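Local coordinates for putative oxidoreductase (Pseudomonas putida, PDB 3L6D), which probably acts as an NADP-dependent oxidoreductase related to 6-phosphogluconate dehydrogenases and reductive aminases, though its own substrate is not established, at residues H121-M126 against S141-D146. Numbering follows the deposited sequence.
Sequences HYVKGM and SIHTGD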
loop_
_atom_site.group_PDB
_atom_site.type_symbol
_atom_site.label_atom_id
_atom_site.label_comp_id
_atom_site.label_asym_id
_atom_site.label_seq_id
_atom_site.Cartn_x
_atom_site.Cartn_y
_atom_site.Cartn_z
ATOM N N HIS B 121 4.264 33.836 16.377
ATOM C CA HIS B 121 3.249 33.053 15.693
ATOM C C HIS B 121 3.718 31.638 15.762
ATOM O O HIS B 121 4.934 31.388 15.651
ATOM C CB HIS B 121 3.147 33.516 14.248
ATOM C CG HIS B 121 2.979 34.992 14.134
ATOM N ND1 HIS B 121 1.784 35.624 14.420
ATOM C CD2 HIS B 121 3.869 35.975 13.832
ATOM C CE1 HIS B 121 1.935 36.929 14.256
ATOM N NE2 HIS B 121 3.190 37.169 13.908
ATOM N N TYR B 122 2.794 30.720 16.002
ATOM C CA TYR B 122 3.183 29.340 16.220
ATOM C C TYR B 122 2.633 28.456 15.104
ATOM O O TYR B 122 1.423 28.477 14.838
ATOM C CB TYR B 122 2.660 28.872 17.577
ATOM C CG TYR B 122 2.975 27.428 17.828
ATOM C CD1 TYR B 122 4.225 27.045 18.333
ATOM C CD2 TYR B 122 2.032 26.436 17.555
ATOM C CE1 TYR B 122 4.506 25.703 18.581
ATOM C CE2 TYR B 122 2.314 25.097 17.774
ATOM C CZ TYR B 122 3.556 24.745 18.274
ATOM O OH TYR B 122 3.820 23.400 18.475
ATOM N N VAL B 123 3.510 27.760 14.385
ATOM C CA VAL B 123 3.057 26.740 13.428
ATOM C C VAL B 123 3.564 25.376 13.832
ATOM O O VAL B 123 4.781 25.210 14.105
ATOM C CB VAL B 123 3.558 27.061 11.969
ATOM C CG1 VAL B 123 3.098 25.978 10.997
ATOM C CG2 VAL B 123 3.058 28.431 11.504
ATOM N N LYS B 124 2.674 24.395 13.891
ATOM C CA LYS B 124 3.116 23.034 14.205
ATOM C C LYS B 124 3.271 22.306 12.857
ATOM O O LYS B 124 2.427 22.451 11.998
ATOM C CB LYS B 124 2.071 22.287 15.050
ATOM C CG LYS B 124 2.397 20.793 15.265
ATOM C CD LYS B 124 1.198 20.091 16.042
ATOM C CE LYS B 124 1.553 18.594 16.344
ATOM N NZ LYS B 124 2.824 18.584 17.147
ATOM N N GLY B 125 4.359 21.561 12.667
ATOM C CA GLY B 125 4.510 20.814 11.418
ATOM C C GLY B 125 4.676 19.316 11.701
ATOM O O GLY B 125 5.164 18.917 12.779
HETATM N N MSE B 126 4.201 18.503 10.762
HETATM C CA MSE B 126 4.462 17.060 10.727
HETATM C C MSE B 126 5.016 16.749 9.332
HETATM O O MSE B 126 4.392 17.056 8.320
HETATM C CB MSE B 126 3.190 16.253 10.988
HETATM C CG MSE B 126 2.858 16.015 12.470
HETATM SE SE MSE B 126 0.974 16.449 12.878
HETATM C CE MSE B 126 1.149 18.193 12.038
ATOM N N SER B 141 4.071 17.192 3.885
ATOM C CA SER B 141 4.027 17.615 5.281
ATOM C C SER B 141 2.630 18.121 5.584
ATOM O O SER B 141 1.902 18.447 4.679
ATOM C CB SER B 141 5.059 18.732 5.565
ATOM O OG SER B 141 4.841 19.786 4.632
ATOM N N ILE B 142 2.280 18.198 6.861
ATOM C CA ILE B 142 1.007 18.759 7.292
ATOM C C ILE B 142 1.360 19.861 8.278
ATOM O O ILE B 142 2.258 19.669 9.065
ATOM C CB ILE B 142 0.206 17.661 8.069
ATOM C CG1 ILE B 142 -0.191 16.510 7.138
ATOM C CG2 ILE B 142 -1.044 18.272 8.709
ATOM C CD1 ILE B 142 -0.482 15.189 7.908
ATOM N N HIS B 143 0.697 21.019 8.209
ATOM C CA HIS B 143 0.947 22.115 9.149
ATOM C C HIS B 143 -0.351 22.578 9.754
ATOM O O HIS B 143 -1.423 22.415 9.138
ATOM C CB HIS B 143 1.636 23.280 8.406
ATOM C CG HIS B 143 3.054 22.977 8.023
ATOM N ND1 HIS B 143 3.404 22.479 6.777
ATOM C CD2 HIS B 143 4.203 23.058 8.735
ATOM C CE1 HIS B 143 4.711 22.271 6.744
ATOM N NE2 HIS B 143 5.216 22.614 7.923
ATOM N N THR B 144 -0.287 23.090 10.991
ATOM C CA THR B 144 -1.478 23.574 11.668
ATOM C C THR B 144 -1.030 24.740 12.576
ATOM O O THR B 144 0.157 25.080 12.570
ATOM C CB THR B 144 -2.221 22.434 12.454
ATOM O OG1 THR B 144 -3.485 22.925 12.907
ATOM C CG2 THR B 144 -1.435 21.906 13.624
ATOM N N GLY B 145 -1.949 25.343 13.330
ATOM C CA GLY B 145 -1.629 26.465 14.231
ATOM C C GLY B 145 -2.089 27.770 13.600
ATOM O O GLY B 145 -3.275 27.969 13.381
ATOM N N ASP B 146 -1.130 28.619 13.230
ATOM C CA ASP B 146 -1.404 29.959 12.721
ATOM C C ASP B 146 -1.396 29.963 11.199
ATOM O O ASP B 146 -0.329 29.883 10.561
ATOM C CB ASP B 146 -0.335 30.908 13.283
ATOM C CG ASP B 146 -0.636 32.388 13.034
ATOM O OD1 ASP B 146 -0.796 32.852 11.873
ATOM O OD2 ASP B 146 -0.656 33.113 14.041
HETATM O O HOH W 1 0.101 31.704 16.166
#
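With CG anti to the carbonyl carbon (chi1 -71°), the imidazole of His143 leans across against Gly125, meeting it obliquely, while Asp146, CG anti to its backbone N (chi1 -170°), places its carboxylate beside His121, OD2 lying at the edge of that ring, near its plane, 3.5 Å from His121 ND1. His143 lies within, and Asp146 directly after, the returning strand of the antiparallel beta hairpin 121-128/140-145, which joins the parallel strands of the Rossmann-type sheet through backbone bonds from 121-128 to strand 96-99. Two reciprocal bond pairs zip the hairpin. Met126 and Ile142 are joined in both directions, N to O, at 2.8 Å each way. Lys124 and Thr144 are also joined both ways, at 2.9 Å for Lys124 N to Thr144 O, which meets the carbonyl from above its plane, and 3.0 Å for Thr144 N to Lys124 O. Between these pairs His143 CD2 packs directly on the Gly125 backbone, 3.5 Å from CA. His143 NE2 is hydrogen-bonded to Tyr100 OH and ND1 to Thr164 OG1, which together fix the rotation of the ring. Val123 CG1 lies 3.9 Å from His143 CD2. The other face carries Lys124, Thr144, Met126 and Ile142. There Thr144 CG2 runs beside the aliphatic stem of Lys124, and the selenomethionine at Met126, its chain bent at chi2 and chi3, brings CE to 4.0 Å from Ile142 CG2; helix 169-199 packs on Met126, Ile142 and Thr144. Gly145, lacking a CB, adopts positive phi with CA against Tyr122 O, and Asp146 N still bonds Tyr122 O, less straight at 136°. Asp146 N-caps helix 147-152, OD1 accepting from Ala149 N. Its OD2 takes a 2.7 Å hydrogen bond from a water that in turn accepts from Tyr122 N.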